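Local coordinates for protein HTH-type transcriptional repressor MdtR (Bacillus subtilis, PDB 1S3J) that is a homodimeric MarR-family repressor that binds directly to the mdtRP promoter and shuts down expression of this multidrug resistance operon, at residues M71-E76 with I81-N86. Sequence-based numbering, arbitrary orientation.
Sequences MADRLE and IARTHN
R83 NE points almost straight at E76 OE1 (N-H...O 175°), a weak hydrogen bond of 3.4 Å within a salt bridge that ties the first strand of the wing to the preceding helix of this winged helix-turn-helix domain. Helix 65-77, which lies within the predicted helix-turn-helix DNA-binding motif, leads through a short loop into strand 81-85, an outer strand of the antiparallel wing sheet. The axes of segments 71-76 and 81-85 approach to 7.7 Å at 121°. E76 reaches the arginine because its CG stands anti to the backbone N (chi1 -174°) and the chain beyond is extended; OE1 then meets the guanidinium at its edge, near its plane. D73 completes the salt-bridge network at NH2, although the modelled positions of OD1 and NH2 are less certain. One guanidinium face is covered by the methyl of A72, whose CB lies 3.5 Å from R83 NH1. Next to this salt-bridge network, buried I81 packs against the same helical turn. Its CG1 lies 3.7 Å from L75 CB, and the two side chains cross at about a right angle. I81 is also touched by L43 of helix 37-49 and L95 of strand 93-97, which places it between helix 65-77, helix 37-49 and the neighbouring strand. At the end of the CG1 branch, I81 CD1 lies 3.5 Å from A72 O, the carbonyl oxygen that accepts the helical hydrogen bond from E76 N.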
loop_
_atom_site.group_PDB
_atom_site.type_symbol
_atom_site.label_atom_id
_atom_site.label_comp_id
_atom_site.label_asym_id
_atom_site.label_seq_id
_atom_site.Cartn_x
_atom_site.Cartn_y
_atom_site.Cartn_z
HETATM N N MSE A 71 11.820 11.553 12.384
HETATM C CA MSE A 71 10.537 12.056 11.880
HETATM C C MSE A 71 10.171 13.315 12.666
HETATM O O MSE A 71 9.785 14.326 12.099
HETATM C CB MSE A 71 9.437 11.025 12.069
HETATM C CG MSE A 71 9.507 9.852 11.112
HETATM SE SE MSE A 71 8.387 8.405 11.786
HETATM C CE MSE A 71 9.494 6.883 11.169
ATOM N N ALA A 72 10.294 13.220 13.986
ATOM C CA ALA A 72 10.021 14.340 14.877
ATOM C C ALA A 72 10.863 15.557 14.517
ATOM O O ALA A 72 10.342 16.659 14.504
ATOM C CB ALA A 72 10.259 13.932 16.319
ATOM N N ASP A 73 12.148 15.362 14.191
ATOM C CA ASP A 73 13.025 16.483 13.797
ATOM C C ASP A 73 12.423 17.204 12.607
ATOM O O ASP A 73 12.342 18.422 12.591
ATOM C CB ASP A 73 14.421 15.986 13.368
ATOM C CG ASP A 73 15.321 15.619 14.538
ATOM O OD1 ASP A 73 15.119 16.146 15.639
ATOM O OD2 ASP A 73 16.282 14.825 14.445
ATOM N N ARG A 74 12.016 16.434 11.596
ATOM C CA ARG A 74 11.500 16.993 10.352
ATOM C C ARG A 74 10.230 17.783 10.639
ATOM O O ARG A 74 10.101 18.923 10.251
ATOM C CB ARG A 74 11.221 15.887 9.321
ATOM C CG ARG A 74 12.454 15.131 8.836
ATOM C CD ARG A 74 12.196 14.190 7.630
ATOM N NE ARG A 74 13.360 13.351 7.321
ATOM C CZ ARG A 74 14.376 13.714 6.539
ATOM N NH1 ARG A 74 14.412 14.910 5.964
ATOM N NH2 ARG A 74 15.374 12.872 6.332
ATOM N N LEU A 75 9.320 17.172 11.369
ATOM C CA LEU A 75 8.089 17.822 11.766
ATOM C C LEU A 75 8.331 19.081 12.637
ATOM O O LEU A 75 7.718 20.105 12.380
ATOM C CB LEU A 75 7.167 16.810 12.481
ATOM C CG LEU A 75 6.571 15.738 11.552
ATOM C CD1 LEU A 75 5.986 14.621 12.362
ATOM C CD2 LEU A 75 5.531 16.334 10.592
ATOM N N GLU A 76 9.236 19.011 13.622
ATOM C CA GLU A 76 9.508 20.169 14.497
ATOM C C GLU A 76 10.126 21.329 13.714
ATOM O O GLU A 76 9.783 22.488 13.935
ATOM C CB GLU A 76 10.396 19.805 15.688
ATOM C CG GLU A 76 10.556 20.966 16.679
ATOM C CD GLU A 76 11.031 20.545 18.068
ATOM O OE1 GLU A 76 12.016 19.787 18.151
ATOM O OE2 GLU A 76 10.427 20.990 19.080
ATOM N N ILE A 81 4.897 19.894 15.091
ATOM C CA ILE A 81 4.834 19.267 16.391
ATOM C C ILE A 81 5.755 19.993 17.368
ATOM O O ILE A 81 6.643 20.743 16.956
ATOM C CB ILE A 81 5.269 17.794 16.313
ATOM C CG1 ILE A 81 6.757 17.698 16.000
ATOM C CG2 ILE A 81 4.411 17.028 15.299
ATOM C CD1 ILE A 81 7.304 16.356 16.246
ATOM N N ALA A 82 5.551 19.720 18.650
ATOM C CA ALA A 82 6.451 20.170 19.706
ATOM C C ALA A 82 6.861 18.969 20.537
ATOM O O ALA A 82 6.085 18.020 20.694
ATOM C CB ALA A 82 5.769 21.227 20.579
ATOM N N ARG A 83 8.093 18.996 21.024
ATOM C CA ARG A 83 8.550 18.041 21.999
ATOM C C ARG A 83 8.531 18.680 23.373
ATOM O O ARG A 83 8.884 19.836 23.518
ATOM C CB ARG A 83 9.979 17.586 21.712
ATOM C CG ARG A 83 10.184 16.924 20.387
ATOM C CD ARG A 83 11.497 16.220 20.278
ATOM N NE ARG A 83 12.150 16.532 19.014
ATOM C CZ ARG A 83 12.759 15.646 18.245
ATOM N NH1 ARG A 83 12.839 14.362 18.597
ATOM N NH2 ARG A 83 13.298 16.044 17.109
ATOM N N THR A 84 8.129 17.899 24.370
ATOM C CA THR A 84 8.136 18.300 25.780
ATOM C C THR A 84 8.621 17.121 26.646
ATOM O O THR A 84 8.613 15.962 26.213
ATOM C CB THR A 84 6.728 18.786 26.223
ATOM O OG1 THR A 84 5.698 17.862 25.819
ATOM C CG2 THR A 84 6.356 20.118 25.500
ATOM N N HIS A 85 9.088 17.422 27.854
ATOM C CA HIS A 85 9.458 16.375 28.792
ATOM C C HIS A 85 8.195 15.783 29.378
ATOM O O HIS A 85 7.208 16.491 29.622
ATOM C CB HIS A 85 10.357 16.913 29.897
ATOM C CG HIS A 85 11.622 17.525 29.380
ATOM N ND1 HIS A 85 12.575 16.794 28.705
ATOM C CD2 HIS A 85 12.069 18.802 29.398
ATOM C CE1 HIS A 85 13.568 17.590 28.352
ATOM N NE2 HIS A 85 13.287 18.812 28.766
ATOM N N ASN A 86 8.249 14.477 29.597
ATOM C CA ASN A 86 7.175 13.722 30.189
ATOM C C ASN A 86 7.119 14.073 31.663
ATOM O O ASN A 86 8.156 14.249 32.291
ATOM C CB ASN A 86 7.473 12.237 30.000
ATOM C CG ASN A 86 6.392 11.334 30.546
ATOM O OD1 ASN A 86 6.434 10.951 31.707
ATOM N ND2 ASN A 86 5.450 10.945 29.692
#